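Glucoamylase (Thermoanaerobacterium thermosaccharolyticum, PDB 1LF6) hydrolyses terminal alpha-1,4-linked glucose residues one after another from the non-reducing ends of glucan chains, probably releasing beta-D-glucose. Local coordinates at residues 604-608 with 658-662; 540-544 with 673-679. All blocks are in the same frame, centred on the assembly; numbering follows the deposited sequence.

Interaction 1: 604-608 with 658-662; sequences GERGM and EYVIL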
ATOM      1  N   GLY A 604     -11.541   8.372   9.096  1.00 13.21           N
ATOM      2  CA  GLY A 604     -11.627   7.259  10.020  1.00 15.39           C
ATOM      3  C   GLY A 604     -11.200   7.671  11.417  1.00 13.67           C
ATOM      4  O   GLY A 604     -11.846   7.307  12.401  1.00 12.52           O
ATOM      5  N   GLU A 605     -10.112   8.433  11.516  1.00 13.16           N
ATOM      6  CA  GLU A 605      -9.640   8.871  12.826  1.00 12.92           C
ATOM      7  C   GLU A 605     -10.661   9.771  13.519  1.00 13.66           C
ATOM      8  O   GLU A 605     -10.811   9.697  14.738  1.00 11.84           O
ATOM      9  CB  GLU A 605      -8.282   9.582  12.717  1.00 14.82           C
ATOM     10  CG  GLU A 605      -7.114   8.624  12.468  1.00 15.53           C
ATOM     11  CD  GLU A 605      -5.755   9.243  12.754  1.00 15.13           C
ATOM     12  OE1 GLU A 605      -4.735   8.571  12.511  1.00 15.07           O
ATOM     13  OE2 GLU A 605      -5.699  10.397  13.229  1.00 15.97           O
ATOM     14  N   ARG A 606     -11.361  10.611  12.755  1.00 12.21           N
ATOM     15  CA  ARG A 606     -12.378  11.478  13.347  1.00 14.86           C
ATOM     16  C   ARG A 606     -13.528  10.616  13.856  1.00 13.63           C
ATOM     17  O   ARG A 606     -14.111  10.890  14.907  1.00 16.16           O
ATOM     18  CB  ARG A 606     -12.927  12.486  12.329  1.00 15.59           C
ATOM     19  CG  ARG A 606     -14.197  13.185  12.808  1.00 21.86           C
ATOM     20  CD  ARG A 606     -13.966  14.046  14.067  1.00 21.97           C
ATOM     21  NE  ARG A 606     -13.400  15.337  13.708  1.00 27.63           N
ATOM     22  CZ  ARG A 606     -14.036  16.497  13.821  1.00 23.78           C
ATOM     23  NH1 ARG A 606     -13.427  17.611  13.455  1.00 28.34           N
ATOM     24  NH2 ARG A 606     -15.259  16.556  14.323  1.00 24.72           N
ATOM     25  N   GLY A 607     -13.860   9.582  13.089  1.00 15.84           N
ATOM     26  CA  GLY A 607     -14.931   8.686  13.482  1.00 15.09           C
ATOM     27  C   GLY A 607     -14.588   8.025  14.800  1.00 16.62           C
ATOM     28  O   GLY A 607     -15.445   7.860  15.667  1.00 16.14           O
ATOM     29  N   MET A 608     -13.323   7.648  14.954  1.00 17.27           N
ATOM     30  CA  MET A 608     -12.879   7.013  16.182  1.00 15.75           C
ATOM     31  C   MET A 608     -12.992   7.996  17.336  1.00 17.43           C
ATOM     32  O   MET A 608     -13.354   7.616  18.457  1.00 17.50           O
ATOM     33  CB  MET A 608     -11.442   6.509  16.033  1.00 14.50           C
ATOM     34  CG  MET A 608     -11.325   5.267  15.176  1.00 15.96           C
ATOM     35  SD  MET A 608     -12.303   3.862  15.809  1.00 15.22           S
ATOM     36  CE  MET A 608     -11.302   3.329  17.179  1.00 17.67           C
ATOM     37  N   GLU A 658      -7.428   1.384   9.635  1.00 16.77           N
ATOM     38  CA  GLU A 658      -8.273   2.338  10.338  1.00 15.33           C
ATOM     39  C   GLU A 658      -9.741   2.002  10.078  1.00 15.60           C
ATOM     40  O   GLU A 658     -10.556   2.070  10.991  1.00 14.49           O
ATOM     41  CB  GLU A 658      -7.978   3.766   9.872  1.00 16.01           C
ATOM     42  CG  GLU A 658      -8.690   4.853  10.681  1.00 16.37           C
ATOM     43  CD  GLU A 658      -8.169   4.977  12.107  1.00 14.89           C
ATOM     44  OE1 GLU A 658      -7.166   4.313  12.440  1.00 13.67           O
ATOM     45  OE2 GLU A 658      -8.764   5.747  12.891  1.00 15.79           O
ATOM     46  N   TYR A 659     -10.082   1.642   8.839  1.00 15.88           N
ATOM     47  CA  TYR A 659     -11.469   1.297   8.532  1.00 15.76           C
ATOM     48  C   TYR A 659     -11.916   0.086   9.343  1.00 14.49           C
ATOM     49  O   TYR A 659     -13.009   0.076   9.906  1.00 16.88           O
ATOM     50  CB  TYR A 659     -11.679   0.999   7.038  1.00 15.74           C
ATOM     51  CG  TYR A 659     -13.063   0.438   6.770  1.00 15.62           C
ATOM     52  CD1 TYR A 659     -13.290  -0.941   6.765  1.00 14.00           C
ATOM     53  CD2 TYR A 659     -14.165   1.282   6.636  1.00 14.95           C
ATOM     54  CE1 TYR A 659     -14.577  -1.463   6.646  1.00 17.33           C
ATOM     55  CE2 TYR A 659     -15.459   0.768   6.518  1.00 16.58           C
ATOM     56  CZ  TYR A 659     -15.655  -0.603   6.527  1.00 17.29           C
ATOM     57  OH  TYR A 659     -16.926  -1.117   6.434  1.00 20.34           O
ATOM     58  N   VAL A 660     -11.071  -0.936   9.393  1.00 15.72           N
ATOM     59  CA  VAL A 660     -11.388  -2.144  10.151  1.00 15.17           C
ATOM     60  C   VAL A 660     -11.656  -1.806  11.617  1.00 15.40           C
ATOM     61  O   VAL A 660     -12.674  -2.209  12.178  1.00 14.15           O
ATOM     62  CB  VAL A 660     -10.230  -3.164  10.063  1.00 15.40           C
ATOM     63  CG1 VAL A 660     -10.458  -4.322  11.032  1.00 16.86           C
ATOM     64  CG2 VAL A 660     -10.130  -3.689   8.652  1.00 14.89           C
ATOM     65  N   ILE A 661     -10.744  -1.055  12.229  1.00 15.88           N
ATOM     66  CA  ILE A 661     -10.886  -0.679  13.631  1.00 15.78           C
ATOM     67  C   ILE A 661     -12.115   0.195  13.880  1.00 15.52           C
ATOM     68  O   ILE A 661     -12.791   0.048  14.902  1.00 16.44           O
ATOM     69  CB  ILE A 661      -9.601   0.039  14.126  1.00 17.55           C
ATOM     70  CG1 ILE A 661      -8.444  -0.966  14.160  1.00 19.04           C
ATOM     71  CG2 ILE A 661      -9.816   0.636  15.508  1.00 18.27           C
ATOM     72  CD1 ILE A 661      -7.070  -0.340  14.292  1.00 20.35           C
ATOM     73  N   LEU A 662     -12.416   1.093  12.943  1.00 13.03           N
ATOM     74  CA  LEU A 662     -13.579   1.977  13.074  1.00 13.03           C
ATOM     75  C   LEU A 662     -14.869   1.177  12.938  1.00 13.57           C
ATOM     76  O   LEU A 662     -15.797   1.324  13.732  1.00 15.54           O
ATOM     77  CB  LEU A 662     -13.543   3.059  11.993  1.00 12.40           C
ATOM     78  CG  LEU A 662     -14.794   3.932  11.894  1.00 12.21           C
ATOM     79  CD1 LEU A 662     -15.009   4.645  13.220  1.00 11.76           C
ATOM     80  CD2 LEU A 662     -14.650   4.927  10.749  1.00 11.14           C
TER
HETATM   81  O   HOH W   1      -4.901   5.803  13.047  1.00 14.51           O
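The carboxylates of Glu605 and Glu658 are turned 56° against each other, and their side chains cross at about a right angle. Oxygen OE2 of Glu658 lies against the backbone of helix 600-612, 3.2 Å from Glu605 CA. The CG of Glu605 and the CG of Met608 also touch this oxygen. The other oxygen of Glu658 faces a water, which donates to Glu658 OE1 and to Glu605 OE1, each at 2.8 Å. A bend at chi2 (69°) folds the Glu658 carboxylate back over the Gly604-Glu605 peptide.

The helices 600-612 and 653-668 run nearly parallel here, 23° apart, with segment axes 9.4 Å from each other. They come close at Gly604, whose CA is 6.0 Å from the CA of Glu658, and Glu658 CG lies against Gly604 CA and C. The CA atoms of Met608 and Leu662 are equally close. Leu662 reaches in beside Gly604 with CD2 and beside Gly607 with CD1. Bends at chi2 and chi3 lay the end of Met608 along helix 653-668, with SD 3.6 Å from Leu662 CA and CE 3.5 Å from Ile661 CG2.

This is packing between helices of the (alpha/alpha) barrel. Each glutamate has its own arginine: Arg436 binds Glu605 OE2, and Arg541 binds Glu658 OE2. The side chain of Glu605 is about 11 Å from that of Glu435, the probable proton acceptor. The two acids are buried with like charges close together. The bridging water and the two arginines probably offset their repulsion and would help both stay ionised.

Interaction 2: 540-544 with 673-679; sequences VRLGV and DMPDIVY
Arg541 and Asp673 form a side-on salt bridge, next to a Schellman motif that ends helix 538-541. Arg541 NE donates to Asp673 OD1 at 2.8 Å. This bond is nearly straight, at 168°, lies close to the guanidinium plane and uses the syn lone pair. NH1 donates to OD2, also at 2.8 Å but more bent, at 144°. The guanidinium and carboxylate planes are 38° apart, so the pair is twisted rather than flat. Asp673 CG sits between its backbone N and carbonyl carbon, which brings both oxygens round to the arginine.

A water next to the salt bridge donates to Arg541 O and to Asp673 O and joins the two backbones. Met674 runs extended to its sulfur, with CB and CG against Arg541 O and SD against the N and CA of Gly543.

Gly543 takes the positive phi of the Schellman motif, and its CA lies near the plane of the Tyr679 ring, at the ring edge. Pro675 is the N-cap of helix 676-682, and its CG packs near Leu542 O. Val678 points its CB at the turn, and its CG1 lies against Leu542 O. Its CG1 also meets Val544 CG2 at 4.0 Å.

Further out, Glu658 of helix 653-668 binds Arg541 NH2 and helps hold the guanidinium in place. Helix 395-407 packs on Leu542 and Pro675, and helix 445-464 on Leu542 and Val678. The contact joins the end of helix 538-541 to the start of helix 676-682, near the C-terminus. Tyr679 CA makes a CA-H...O contact with Gly543 O at 3.4 Å.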
ATOM      1  N   VAL A 540      -6.786  11.883  22.453  1.00 15.09           N
ATOM      2  CA  VAL A 540      -7.954  11.159  22.952  1.00 16.94           C
ATOM      3  C   VAL A 540      -7.906   9.677  22.546  1.00 15.95           C
ATOM      4  O   VAL A 540      -8.232   8.793  23.338  1.00 14.88           O
ATOM      5  CB  VAL A 540      -9.270  11.803  22.439  1.00 18.57           C
ATOM      6  CG1 VAL A 540      -9.295  13.300  22.779  1.00 15.89           C
ATOM      7  CG2 VAL A 540      -9.402  11.611  20.951  1.00 23.03           C
ATOM      8  N   ARG A 541      -7.488   9.415  21.311  1.00 15.04           N
ATOM      9  CA  ARG A 541      -7.375   8.054  20.796  1.00 13.70           C
ATOM     10  C   ARG A 541      -6.522   7.175  21.718  1.00 15.00           C
ATOM     11  O   ARG A 541      -6.837   6.006  21.953  1.00 12.61           O
ATOM     12  CB  ARG A 541      -6.749   8.090  19.398  1.00 14.75           C
ATOM     13  CG  ARG A 541      -6.614   6.737  18.708  1.00 14.20           C
ATOM     14  CD  ARG A 541      -7.959   6.035  18.552  1.00 11.84           C
ATOM     15  NE  ARG A 541      -7.861   4.913  17.624  1.00 13.77           N
ATOM     16  CZ  ARG A 541      -7.892   5.015  16.294  1.00 11.30           C
ATOM     17  NH1 ARG A 541      -7.784   3.927  15.546  1.00 10.84           N
ATOM     18  NH2 ARG A 541      -8.056   6.194  15.706  1.00 10.67           N
ATOM     19  N   LEU A 542      -5.443   7.744  22.243  1.00 13.54           N
ATOM     20  CA  LEU A 542      -4.539   7.003  23.125  1.00 14.43           C
ATOM     21  C   LEU A 542      -4.899   7.047  24.613  1.00 15.01           C
ATOM     22  O   LEU A 542      -4.213   6.434  25.428  1.00 17.33           O
ATOM     23  CB  LEU A 542      -3.105   7.504  22.929  1.00 13.09           C
ATOM     24  CG  LEU A 542      -2.445   7.052  21.622  1.00 13.12           C
ATOM     25  CD1 LEU A 542      -1.295   7.978  21.259  1.00 12.38           C
ATOM     26  CD2 LEU A 542      -1.963   5.613  21.786  1.00 14.09           C
ATOM     27  N   GLY A 543      -5.974   7.756  24.956  1.00 15.26           N
ATOM     28  CA  GLY A 543      -6.402   7.854  26.345  1.00 15.13           C
ATOM     29  C   GLY A 543      -5.598   8.818  27.197  1.00 16.72           C
ATOM     30  O   GLY A 543      -5.560   8.704  28.431  1.00 16.78           O
ATOM     31  N   VAL A 544      -4.952   9.775  26.539  1.00 17.39           N
ATOM     32  CA  VAL A 544      -4.129  10.767  27.218  1.00 16.90           C
ATOM     33  C   VAL A 544      -4.967  11.974  27.633  1.00 18.14           C
ATOM     34  O   VAL A 544      -4.712  12.586  28.672  1.00 18.65           O
ATOM     35  CB  VAL A 544      -2.954  11.200  26.306  1.00 18.81           C
ATOM     36  CG1 VAL A 544      -2.140  12.301  26.965  1.00 17.90           C
ATOM     37  CG2 VAL A 544      -2.064   9.990  26.024  1.00 19.41           C
ATOM     38  N   ASP A 673      -8.878  -0.038  20.028  1.00 19.23           N
ATOM     39  CA  ASP A 673      -7.417  -0.060  20.081  1.00 19.55           C
ATOM     40  C   ASP A 673      -6.771   0.862  21.125  1.00 20.47           C
ATOM     41  O   ASP A 673      -5.555   1.062  21.108  1.00 20.23           O
ATOM     42  CB  ASP A 673      -6.825   0.231  18.694  1.00 18.78           C
ATOM     43  CG  ASP A 673      -7.148   1.633  18.187  1.00 19.14           C
ATOM     44  OD1 ASP A 673      -7.951   2.344  18.825  1.00 18.10           O
ATOM     45  OD2 ASP A 673      -6.599   2.006  17.136  1.00 16.32           O
ATOM     46  N   MET A 674      -7.565   1.413  22.039  1.00 19.67           N
ATOM     47  CA  MET A 674      -7.010   2.290  23.068  1.00 20.00           C
ATOM     48  C   MET A 674      -6.493   1.481  24.258  1.00 21.43           C
ATOM     49  O   MET A 674      -7.205   0.639  24.801  1.00 22.80           O
ATOM     50  CB  MET A 674      -8.063   3.301  23.548  1.00 21.25           C
ATOM     51  CG  MET A 674      -7.591   4.199  24.697  1.00 20.77           C
ATOM     52  SD  MET A 674      -8.766   5.495  25.101  1.00 24.07           S
ATOM     53  CE  MET A 674     -10.140   4.506  25.780  1.00 19.20           C
ATOM     54  N   PRO A 675      -5.234   1.707  24.658  1.00 19.57           N
ATOM     55  CA  PRO A 675      -4.665   0.976  25.795  1.00 20.78           C
ATOM     56  C   PRO A 675      -5.358   1.421  27.088  1.00 21.02           C
ATOM     57  O   PRO A 675      -5.242   2.573  27.502  1.00 20.09           O
ATOM     58  CB  PRO A 675      -3.185   1.353  25.736  1.00 20.34           C
ATOM     59  CG  PRO A 675      -3.214   2.753  25.142  1.00 20.30           C
ATOM     60  CD  PRO A 675      -4.243   2.615  24.048  1.00 20.85           C
ATOM     61  N   ASP A 676      -6.083   0.500  27.715  1.00 21.81           N
ATOM     62  CA  ASP A 676      -6.848   0.808  28.919  1.00 25.04           C
ATOM     63  C   ASP A 676      -6.114   1.442  30.095  1.00 23.31           C
ATOM     64  O   ASP A 676      -6.666   2.316  30.761  1.00 24.93           O
ATOM     65  CB  ASP A 676      -7.594  -0.439  29.414  1.00 29.28           C
ATOM     66  CG  ASP A 676      -6.695  -1.643  29.522  1.00 33.98           C
ATOM     67  OD1 ASP A 676      -6.994  -2.544  30.334  1.00 40.84           O
ATOM     68  OD2 ASP A 676      -5.689  -1.691  28.787  1.00 36.73           O
ATOM     69  N   ILE A 677      -4.887   1.020  30.366  1.00 23.53           N
ATOM     70  CA  ILE A 677      -4.171   1.592  31.500  1.00 23.86           C
ATOM     71  C   ILE A 677      -3.849   3.062  31.295  1.00 22.19           C
ATOM     72  O   ILE A 677      -3.763   3.819  32.259  1.00 21.49           O
ATOM     73  CB  ILE A 677      -2.880   0.812  31.821  1.00 25.84           C
ATOM     74  CG1 ILE A 677      -1.665   1.417  31.141  1.00 27.91           C
ATOM     75  CG2 ILE A 677      -3.000  -0.562  31.305  1.00 28.96           C
ATOM     76  CD1 ILE A 677      -0.387   0.644  31.437  1.00 28.50           C
ATOM     77  N   VAL A 678      -3.678   3.475  30.045  1.00 19.41           N
ATOM     78  CA  VAL A 678      -3.390   4.873  29.769  1.00 18.04           C
ATOM     79  C   VAL A 678      -4.671   5.660  30.019  1.00 18.94           C
ATOM     80  O   VAL A 678      -4.672   6.665  30.731  1.00 16.87           O
ATOM     81  CB  VAL A 678      -2.961   5.090  28.306  1.00 18.67           C
ATOM     82  CG1 VAL A 678      -2.710   6.573  28.065  1.00 17.32           C
ATOM     83  CG2 VAL A 678      -1.719   4.268  27.996  1.00 14.52           C
ATOM     84  N   TYR A 679      -5.764   5.182  29.429  1.00 18.60           N
ATOM     85  CA  TYR A 679      -7.058   5.824  29.581  1.00 19.83           C
ATOM     86  C   TYR A 679      -7.447   5.936  31.056  1.00 20.34           C
ATOM     87  O   TYR A 679      -7.871   6.998  31.520  1.00 18.71           O
ATOM     88  CB  TYR A 679      -8.127   5.030  28.823  1.00 21.49           C
ATOM     89  CG  TYR A 679      -9.541   5.481  29.102  1.00 22.83           C
ATOM     90  CD1 TYR A 679     -10.083   6.589  28.455  1.00 23.71           C
ATOM     91  CD2 TYR A 679     -10.325   4.823  30.051  1.00 23.46           C
ATOM     92  CE1 TYR A 679     -11.368   7.035  28.749  1.00 26.37           C
ATOM     93  CE2 TYR A 679     -11.609   5.261  30.353  1.00 26.41           C
ATOM     94  CZ  TYR A 679     -12.124   6.365  29.700  1.00 26.34           C
ATOM     95  OH  TYR A 679     -13.387   6.804  30.010  1.00 30.45           O
TER
HETATM   96  O   HOH W   2      -5.233   3.801  20.837  1.00 28.73           O

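Both interactions are buried, but interaction 1 lies deeper, about 17 Å from its centre to that of the chain, against about 27 Å for interaction 2. Met674 and Tyr679 of interaction 2 are partly exposed. Interaction 1 joins two helices nearer the probable catalytic residues; interaction 2 joins a helix end and its turn to the C-terminal segment, away from the annotated sites. In the first, acids meet through water beside apolar packing; in the second, opposite charges bind directly. The centres are 15 Å apart. Arg541 connects them, with NH2 2.9 Å from Glu658 OE2, and Met608 CB packs against the same NH2. Helices 653-668 and 676-682 are consecutive in the chain.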